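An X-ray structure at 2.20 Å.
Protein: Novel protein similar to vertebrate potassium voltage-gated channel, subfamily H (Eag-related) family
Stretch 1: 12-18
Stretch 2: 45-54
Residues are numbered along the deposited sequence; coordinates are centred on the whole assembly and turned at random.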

# COMPACT_ATOMS: atom_id res chain seq x y z
N SER B 12 14.44 -3.05 -3.25
CA SER B 12 14.79 -2.24 -2.10
C SER B 12 13.78 -1.12 -1.99
O SER B 12 13.63 -0.33 -2.91
CB SER B 12 16.19 -1.64 -2.25
OG SER B 12 16.31 -0.48 -1.45
N LEU B 13 13.09 -1.03 -0.87
CA LEU B 13 12.07 -0.00 -0.72
C LEU B 13 12.61 1.42 -0.90
O LEU B 13 12.01 2.23 -1.60
CB LEU B 13 11.39 -0.14 0.64
CG LEU B 13 10.63 -1.45 0.89
CD1 LEU B 13 10.59 -1.75 2.37
CD2 LEU B 13 9.23 -1.36 0.30
N TYR B 14 13.73 1.72 -0.24
CA TYR B 14 14.41 3.01 -0.39
C TYR B 14 14.60 3.37 -1.87
O TYR B 14 14.28 4.48 -2.28
CB TYR B 14 15.77 2.97 0.30
CG TYR B 14 16.51 4.30 0.29
CD1 TYR B 14 16.10 5.35 1.11
CD2 TYR B 14 17.61 4.50 -0.54
CE1 TYR B 14 16.77 6.56 1.09
CE2 TYR B 14 18.27 5.70 -0.56
CZ TYR B 14 17.86 6.72 0.27
OH TYR B 14 18.52 7.93 0.26
N HIS B 15 15.12 2.44 -2.67
CA HIS B 15 15.40 2.73 -4.08
C HIS B 15 14.12 2.86 -4.89
O HIS B 15 14.01 3.73 -5.76
CB HIS B 15 16.30 1.67 -4.69
CG HIS B 15 17.68 1.65 -4.10
ND1 HIS B 15 17.97 1.01 -2.91
CD2 HIS B 15 18.84 2.21 -4.52
CE1 HIS B 15 19.25 1.17 -2.63
NE2 HIS B 15 19.80 1.90 -3.59
N THR B 16 13.14 2.01 -4.60
CA THR B 16 11.83 2.14 -5.22
C THR B 16 11.17 3.48 -4.85
O THR B 16 10.61 4.15 -5.72
CB THR B 16 10.90 0.97 -4.85
OG1 THR B 16 11.37 -0.22 -5.50
CG2 THR B 16 9.46 1.25 -5.30
N ARG B 17 11.26 3.88 -3.59
CA ARG B 17 10.66 5.13 -3.12
C ARG B 17 11.37 6.36 -3.69
O ARG B 17 10.75 7.39 -3.94
CB ARG B 17 10.65 5.18 -1.59
N THR B 18 12.68 6.24 -3.89
CA THR B 18 13.48 7.28 -4.54
C THR B 18 13.05 7.47 -6.00
O THR B 18 12.78 8.59 -6.43
CB THR B 18 14.97 6.92 -4.48
OG1 THR B 18 15.41 6.98 -3.12
CG2 THR B 18 15.79 7.88 -5.30
N THR B 45 14.13 12.03 6.18
CA THR B 45 12.93 11.57 6.88
C THR B 45 12.58 10.10 6.64
O THR B 45 11.62 9.59 7.20
CB THR B 45 11.70 12.43 6.52
OG1 THR B 45 11.42 12.30 5.12
CG2 THR B 45 11.96 13.91 6.84
N TRP B 46 13.38 9.41 5.83
CA TRP B 46 13.08 8.03 5.45
C TRP B 46 13.24 6.98 6.55
O TRP B 46 14.16 7.04 7.37
CB TRP B 46 13.95 7.61 4.26
CG TRP B 46 13.90 6.14 3.97
CD1 TRP B 46 14.81 5.20 4.35
CD2 TRP B 46 12.88 5.45 3.23
NE1 TRP B 46 14.42 3.96 3.89
CE2 TRP B 46 13.24 4.09 3.20
CE3 TRP B 46 11.71 5.85 2.58
CZ2 TRP B 46 12.47 3.12 2.55
CZ3 TRP B 46 10.94 4.89 1.94
CH2 TRP B 46 11.32 3.54 1.93
N SER B 47 12.34 5.99 6.55
CA SER B 47 12.55 4.73 7.27
C SER B 47 11.86 3.61 6.50
O SER B 47 10.85 3.82 5.82
CB SER B 47 12.01 4.80 8.70
OG SER B 47 10.59 4.81 8.70
N VAL B 48 12.39 2.40 6.58
CA VAL B 48 11.69 1.29 5.95
C VAL B 48 10.32 1.11 6.56
O VAL B 48 9.35 0.87 5.85
CB VAL B 48 12.45 -0.02 6.05
CG1 VAL B 48 11.54 -1.19 5.66
CG2 VAL B 48 13.67 0.04 5.16
N ASN B 49 10.24 1.24 7.88
CA ASN B 49 8.98 1.03 8.59
C ASN B 49 7.85 1.86 8.00
O ASN B 49 6.75 1.37 7.83
CB ASN B 49 9.13 1.31 10.09
CG ASN B 49 7.81 1.19 10.84
OD1 ASN B 49 7.25 0.11 10.98
ND2 ASN B 49 7.30 2.31 11.32
N ASN B 50 8.13 3.12 7.66
CA ASN B 50 7.11 3.98 7.09
C ASN B 50 6.91 3.82 5.58
O ASN B 50 5.95 4.35 5.02
CB ASN B 50 7.38 5.46 7.44
CG ASN B 50 7.01 5.78 8.88
OD1 ASN B 50 6.67 4.89 9.66
ND2 ASN B 50 7.07 7.06 9.23
N GLY B 51 7.81 3.09 4.92
CA GLY B 51 7.69 2.91 3.49
C GLY B 51 7.43 1.49 3.01
O GLY B 51 7.69 1.16 1.84
N ILE B 52 6.90 0.64 3.89
CA ILE B 52 6.72 -0.77 3.55
C ILE B 52 5.75 -1.00 2.39
O ILE B 52 4.83 -0.21 2.14
CB ILE B 52 6.29 -1.63 4.76
CG1 ILE B 52 4.80 -1.44 5.07
CG2 ILE B 52 7.15 -1.33 5.98
CD1 ILE B 52 4.33 -2.26 6.27
N ASP B 53 5.97 -2.10 1.67
CA ASP B 53 5.11 -2.51 0.58
C ASP B 53 3.89 -3.21 1.16
O ASP B 53 4.04 -4.27 1.76
CB ASP B 53 5.88 -3.46 -0.34
CG ASP B 53 5.01 -4.05 -1.44
OD1 ASP B 53 3.90 -3.52 -1.66
OD2 ASP B 53 5.44 -5.03 -2.08
N VAL B 54 2.70 -2.63 0.97
CA VAL B 54 1.47 -3.18 1.53
C VAL B 54 0.57 -3.86 0.50
O VAL B 54 -0.52 -4.34 0.83
CB VAL B 54 0.62 -2.11 2.28
CG1 VAL B 54 1.44 -1.47 3.39
CG2 VAL B 54 0.09 -1.06 1.32

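Stretch 1 is the start of a helix. S12 holds the N-cap position and residues 13-18 form the first turns, which continue later in the chain. Stretch 2 is mostly irregular. It leaves a helix at W46, passes through residues with helical backbone angles at 48-50, and has extended backbone angles at I52 and D53. The two backbones come closest at L13 and G51, whose CA atoms are 6.7 Å apart.

Each segment holds its shape with its own hydrogen bonds. In the helix, T16 N bonds to S12 O at 2.9 Å, R17 N to L13 O at 2.7 Å, and T18 N to Y14 O at 2.9 Å. T18 OG1 also donates to Y14 O, at 2.9 Å. At the start of the helix, S12 OG and H15 ND1 share a hydrogen bond of 2.7 Å. In stretch 2, G51 N bonds to V48 O at 2.9 Å, closing a tight turn. N50 N donates to S47 OG at 3.2 Å, which ties the same turn to a side chain.

Across the interface, no hydrogen bond is found among the modelled atoms. R17 is modelled only to CB, so the reach of its side chain is unknown. The observed contact is therefore one of shape and apolar surface, with 325 Å² buried over both sides.

The aromatic contact is between Y14 and W46. The edge of Y14 meets the face of the W46 five-membered ring, with centroids 4.8 Å apart and planes at 69°. Such a pairing sets the slightly positive ring hydrogens of one partner against the electron-rich face of the other. The closest side-chain atoms are Y14 CD1 and W46 CD1, at 3.5 Å. The indole also lies along the helix backbone: W46 CZ2 is 3.4 Å from Y14 N.

The six-membered part of the indole reaches L13 and R17. L13 CB is 3.9 Å from W46 CH2, and R17 CB is 3.6 Å from W46 CZ3. G51 leaves room for this ring. An ideal CB on G51 would lie 2.5 Å from W46 CH2, a clash.

L13 is the main aliphatic contact. Its CA-to-CB bond points toward stretch 2, and its two methyls meet different parts of stretch 2. L13 CD1 packs on V48 CG1 at 3.5 Å. L13 CD2 lies 3.3 Å from G51 O and 3.6 Å from D53 N, so this methyl rests against backbone. These are van der Waals contacts.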